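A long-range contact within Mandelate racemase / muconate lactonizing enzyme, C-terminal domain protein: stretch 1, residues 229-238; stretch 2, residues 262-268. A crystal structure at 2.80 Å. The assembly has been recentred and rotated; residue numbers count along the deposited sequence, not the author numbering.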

ATOM      1  N   ASP A 229       7.107  -5.837 -18.733  1.00 58.14           N
ATOM      2  CA  ASP A 229       7.928  -5.174 -17.736  1.00 53.77           C
ATOM      3  C   ASP A 229       7.091  -4.106 -17.059  1.00 51.87           C
ATOM      4  O   ASP A 229       7.315  -2.919 -17.242  1.00 51.08           O
ATOM      5  N   PHE A 230       6.132  -4.548 -16.259  1.00 56.63           N
ATOM      6  CA  PHE A 230       5.144  -3.659 -15.675  1.00 56.96           C
ATOM      7  C   PHE A 230       5.784  -2.495 -14.918  1.00 56.92           C
ATOM      8  O   PHE A 230       5.488  -1.333 -15.196  1.00 58.05           O
ATOM      9  N   LYS A 231       6.655  -2.802 -13.963  1.00 57.16           N
ATOM     10  CA  LYS A 231       7.278  -1.766 -13.132  1.00 58.29           C
ATOM     11  C   LYS A 231       7.908  -0.618 -13.945  1.00 56.91           C
ATOM     12  O   LYS A 231       7.836   0.547 -13.540  1.00 55.94           O
ATOM     13  N   THR A 232       8.518  -0.938 -15.083  1.00 53.37           N
ATOM     14  CA  THR A 232       9.148   0.084 -15.913  1.00 52.47           C
ATOM     15  C   THR A 232       8.104   1.009 -16.517  1.00 55.81           C
ATOM     16  O   THR A 232       8.252   2.239 -16.478  1.00 60.41           O
ATOM     17  N   TYR A 233       7.054   0.416 -17.080  1.00 52.97           N
ATOM     18  CA  TYR A 233       5.925   1.187 -17.587  1.00 51.32           C
ATOM     19  C   TYR A 233       5.357   2.100 -16.487  1.00 54.26           C
ATOM     20  O   TYR A 233       5.103   3.282 -16.715  1.00 55.46           O
ATOM     21  N   GLN A 234       5.167   1.546 -15.294  1.00 52.93           N
ATOM     22  CA  GLN A 234       4.671   2.319 -14.160  1.00 53.04           C
ATOM     23  C   GLN A 234       5.535   3.546 -13.900  1.00 53.30           C
ATOM     24  O   GLN A 234       5.019   4.625 -13.590  1.00 51.42           O
ATOM     25  N   ARG A 235       6.846   3.374 -14.042  1.00 52.37           N
ATOM     26  CA  ARG A 235       7.807   4.431 -13.724  1.00 51.21           C
ATOM     27  C   ARG A 235       7.861   5.494 -14.833  1.00 50.67           C
ATOM     28  O   ARG A 235       7.986   6.688 -14.552  1.00 43.64           O
ATOM     29  N   LEU A 236       7.741   5.069 -16.087  1.00 51.01           N
ATOM     30  CA  LEU A 236       7.609   6.024 -17.197  1.00 53.31           C
ATOM     31  C   LEU A 236       6.371   6.910 -17.048  1.00 53.46           C
ATOM     32  O   LEU A 236       6.451   8.132 -17.191  1.00 50.38           O
ATOM     33  N   VAL A 237       5.228   6.285 -16.772  1.00 55.05           N
ATOM     34  CA  VAL A 237       3.970   7.006 -16.593  1.00 53.60           C
ATOM     35  C   VAL A 237       3.973   7.849 -15.319  1.00 52.09           C
ATOM     36  O   VAL A 237       3.301   8.879 -15.243  1.00 52.22           O
ATOM     37  N   ALA A 238       4.729   7.421 -14.318  1.00 49.95           N
ATOM     38  CA  ALA A 238       4.696   8.103 -13.029  1.00 49.46           C
ATOM     39  C   ALA A 238       5.666   9.275 -12.975  1.00 50.13           C
ATOM     40  O   ALA A 238       5.515  10.158 -12.136  1.00 51.85           O
ATOM     41  N   SER A 262      -5.562   0.016 -13.838  1.00 59.29           N
ATOM     42  CA  SER A 262      -5.719   0.054 -12.382  1.00 63.86           C
ATOM     43  C   SER A 262      -4.410   0.287 -11.629  1.00 61.53           C
ATOM     44  O   SER A 262      -4.418   0.829 -10.527  1.00 62.31           O
ATOM     45  N   THR A 263      -3.292  -0.123 -12.217  1.00 60.04           N
ATOM     46  CA  THR A 263      -2.001  -0.017 -11.548  1.00 58.21           C
ATOM     47  C   THR A 263      -1.100   1.049 -12.177  1.00 57.66           C
ATOM     48  O   THR A 263       0.076   1.161 -11.822  1.00 56.49           O
ATOM     49  N   GLY A 264      -1.651   1.822 -13.110  1.00 52.48           N
ATOM     50  CA  GLY A 264      -0.929   2.947 -13.704  1.00 52.76           C
ATOM     51  C   GLY A 264       0.196   2.559 -14.653  1.00 56.02           C
ATOM     52  O   GLY A 264       1.223   3.232 -14.715  1.00 58.41           O
HETATM   53  N   MSE A 265      -0.001   1.481 -15.404  1.00 55.16           N
HETATM   54  CA  MSE A 265       0.973   1.045 -16.399  1.00 54.48           C
HETATM   55  C   MSE A 265       0.890   1.838 -17.671  1.00 52.54           C
HETATM   56  O   MSE A 265       1.900   2.021 -18.351  1.00 48.02           O
ATOM     57  N   TRP A 266      -0.312   2.304 -18.007  1.00 50.56           N
ATOM     58  CA  TRP A 266      -0.565   2.949 -19.291  1.00 50.18           C
ATOM     59  C   TRP A 266      -1.216   4.320 -19.166  1.00 52.56           C
ATOM     60  O   TRP A 266      -1.981   4.573 -18.236  1.00 55.31           O
ATOM     61  N   SER A 267      -0.939   5.186 -20.135  1.00 55.51           N
ATOM     62  CA  SER A 267      -1.650   6.462 -20.275  1.00 53.94           C
ATOM     63  C   SER A 267      -2.862   6.308 -21.198  1.00 55.18           C
ATOM     64  O   SER A 267      -3.741   7.169 -21.243  1.00 61.68           O
ATOM     65  N   ASP A 268      -2.891   5.211 -21.946  1.00 56.74           N
ATOM     66  CA  ASP A 268      -4.040   4.855 -22.775  1.00 57.44           C
ATOM     67  C   ASP A 268      -4.125   3.341 -22.832  1.00 61.24           C
ATOM     68  O   ASP A 268      -3.429   2.647 -22.088  1.00 65.03           O
TER

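One face of a helix, residues 230-238, packs against an irregular segment in a mostly apolar contact that is pinned by a single side-chain to backbone hydrogen bond. Met 265, modelled as selenomethionine, has the largest covered area of any residue here. Its CA-to-CB bond points sideways, but an extended chain (chi1 m, chi2 t, chi3 t) carries its end to Phe 230. There CE lies 3.3 Å from Phe 230 CG and sits over one face of the ring, a CH-pi contact. SE is over the same ring, 3.9 Å from its centroid. Phe 230 is in the m rotamer.

One turn on, Tyr 233 points toward the other stretch. Its chi1 of -94° lies between wells. Tyr 233 CD1 is 3.4 Å from Met 265 O and 4.1 Å from Trp 266 CD1. Trp 266 starts away from the helix, yet its m rotamer brings the indole back. Its edge meets the face of Tyr 233 in an offset edge-to-face pair, with planes at 74°.

Gln 234 supplies the polar link. Its CA-to-CB bond runs sideways, and chi1 m with chi2 t extends the amide across. Gln 234 NE2 donates to Thr 263 O at 2.8 Å, and the angle of 170° makes the bond nearly straight. The backbones are close here: Gln 234 CA is 3.6 Å from Gly 264 O. Gly 264 has a positive phi, which favours glycine.

Val 237, chi1 t, also points toward the segment. Its CG2 lies 3.5 Å from Met 265 O and 3.7 Å from Ser 267 OG, while Val 237 CB is 3.7 Å from Gly 264 O. Asp 229 stays out of the contact and caps the helix, its OD1 accepting from Thr 232 N at 3.2 Å. Lys 231 and Arg 235 point away.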

ATOM      1  CB  ASP A 229       9.163  -4.552 -18.383  1.00 51.51           C
ATOM      2  CG  ASP A 229      10.069  -3.869 -17.373  1.00 55.81           C
ATOM      3  OD1 ASP A 229       9.693  -3.756 -16.182  1.00 54.96           O
ATOM      4  OD2 ASP A 229      11.166  -3.433 -17.774  1.00 60.20           O
ATOM      5  CB  PHE A 230       4.202  -4.443 -14.755  1.00 56.47           C
ATOM      6  CG  PHE A 230       3.441  -5.546 -15.447  1.00 64.55           C
ATOM      7  CD1 PHE A 230       3.289  -5.560 -16.827  1.00 68.26           C
ATOM      8  CD2 PHE A 230       2.851  -6.564 -14.710  1.00 74.02           C
ATOM      9  CE1 PHE A 230       2.580  -6.575 -17.453  1.00 70.80           C
ATOM     10  CE2 PHE A 230       2.137  -7.579 -15.333  1.00 72.58           C
ATOM     11  CZ  PHE A 230       2.000  -7.583 -16.705  1.00 67.43           C
ATOM     12  CB  LYS A 231       8.320  -2.385 -12.191  1.00 59.08           C
ATOM     13  CG  LYS A 231       7.776  -2.811 -10.832  1.00 59.87           C
ATOM     14  CD  LYS A 231       8.539  -4.009 -10.288  1.00 69.53           C
ATOM     15  CE  LYS A 231       8.585  -4.027  -8.768  1.00 77.77           C
ATOM     16  NZ  LYS A 231       9.719  -3.217  -8.227  1.00 80.24           N
ATOM     17  CB  THR A 232       9.984  -0.535 -17.041  1.00 53.17           C
ATOM     18  OG1 THR A 232      11.096  -1.239 -16.477  1.00 59.59           O
ATOM     19  CG2 THR A 232      10.508   0.535 -17.971  1.00 54.89           C
ATOM     20  CB  TYR A 233       4.835   0.253 -18.095  1.00 51.59           C
ATOM     21  CG  TYR A 233       4.888  -0.047 -19.576  1.00 54.43           C
ATOM     22  CD1 TYR A 233       4.264   0.788 -20.490  1.00 54.63           C
ATOM     23  CD2 TYR A 233       5.530  -1.181 -20.061  1.00 55.28           C
ATOM     24  CE1 TYR A 233       4.294   0.522 -21.844  1.00 54.53           C
ATOM     25  CE2 TYR A 233       5.560  -1.457 -21.419  1.00 57.74           C
ATOM     26  CZ  TYR A 233       4.939  -0.598 -22.306  1.00 57.64           C
ATOM     27  OH  TYR A 233       4.953  -0.850 -23.663  1.00 54.72           O
ATOM     28  CB  GLN A 234       4.615   1.456 -12.898  1.00 51.82           C
ATOM     29  CG  GLN A 234       3.472   0.454 -12.897  1.00 56.62           C
ATOM     30  CD  GLN A 234       3.400  -0.353 -11.613  1.00 57.67           C
ATOM     31  OE1 GLN A 234       4.387  -0.940 -11.187  1.00 61.92           O
ATOM     32  NE2 GLN A 234       2.225  -0.389 -10.997  1.00 57.24           N
ATOM     33  CB  ARG A 235       9.178   3.807 -13.452  1.00 51.17           C
ATOM     34  CG  ARG A 235      10.368   4.725 -13.652  1.00 52.71           C
ATOM     35  CD  ARG A 235      11.672   3.984 -13.408  1.00 53.99           C
ATOM     36  NE  ARG A 235      12.258   4.320 -12.113  1.00 54.59           N
ATOM     37  CZ  ARG A 235      13.338   5.076 -11.963  1.00 56.36           C
ATOM     38  NH1 ARG A 235      13.796   5.340 -10.754  1.00 55.02           N
ATOM     39  NH2 ARG A 235      13.962   5.570 -13.027  1.00 63.28           N
ATOM     40  CB  LEU A 236       7.545   5.293 -18.538  1.00 53.11           C
ATOM     41  CG  LEU A 236       8.880   4.760 -19.052  1.00 53.05           C
ATOM     42  CD1 LEU A 236       8.668   3.934 -20.309  1.00 54.10           C
ATOM     43  CD2 LEU A 236       9.838   5.911 -19.308  1.00 49.96           C
ATOM     44  CB  VAL A 237       2.769   6.036 -16.554  1.00 53.61           C
ATOM     45  CG1 VAL A 237       1.509   6.744 -16.080  1.00 50.54           C
ATOM     46  CG2 VAL A 237       2.543   5.420 -17.928  1.00 55.98           C
ATOM     47  CB  ALA A 238       4.989   7.124 -11.904  1.00 46.23           C
ATOM     48  CB  SER A 262      -6.354  -1.243 -11.876  1.00 66.29           C
ATOM     49  OG  SER A 262      -7.752  -1.239 -12.094  1.00 72.80           O
ATOM     50  CB  THR A 263      -1.270  -1.375 -11.539  1.00 58.51           C
ATOM     51  OG1 THR A 263      -1.112  -1.855 -12.879  1.00 55.06           O
ATOM     52  CG2 THR A 263      -2.059  -2.391 -10.745  1.00 55.86           C
HETATM   53  CB  MSE A 265       0.697  -0.403 -16.771  1.00 56.25           C
HETATM   54  CG  MSE A 265       0.891  -1.312 -15.569  1.00 59.74           C
HETATM   55 SE   MSE A 265       0.900  -3.174 -16.185  1.00 62.85          SE
HETATM   56  CE  MSE A 265       0.697  -3.997 -14.410  1.00 70.30           C
ATOM     57  CB  TRP A 266      -1.506   2.089 -20.121  1.00 53.48           C
ATOM     58  CG  TRP A 266      -1.046   0.692 -20.382  1.00 55.52           C
ATOM     59  CD1 TRP A 266       0.234   0.229 -20.384  1.00 57.16           C
ATOM     60  CD2 TRP A 266      -1.875  -0.419 -20.735  1.00 55.37           C
ATOM     61  NE1 TRP A 266       0.252  -1.111 -20.694  1.00 60.11           N
ATOM     62  CE2 TRP A 266      -1.033  -1.530 -20.916  1.00 56.37           C
ATOM     63  CE3 TRP A 266      -3.251  -0.584 -20.904  1.00 56.09           C
ATOM     64  CZ2 TRP A 266      -1.520  -2.783 -21.260  1.00 55.92           C
ATOM     65  CZ3 TRP A 266      -3.731  -1.830 -21.242  1.00 56.18           C
ATOM     66  CH2 TRP A 266      -2.868  -2.912 -21.419  1.00 57.92           C
ATOM     67  CB  SER A 267      -0.720   7.521 -20.848  1.00 54.41           C
ATOM     68  OG  SER A 267       0.505   7.550 -20.148  1.00 60.30           O
ATOM     69  CB  ASP A 268      -3.904   5.433 -24.187  1.00 56.59           C
ATOM     70  CG  ASP A 268      -2.651   4.953 -24.912  1.00 59.96           C
ATOM     71  OD1 ASP A 268      -2.218   3.798 -24.696  1.00 60.01           O
ATOM     72  OD2 ASP A 268      -2.100   5.740 -25.714  1.00 61.55           O
TER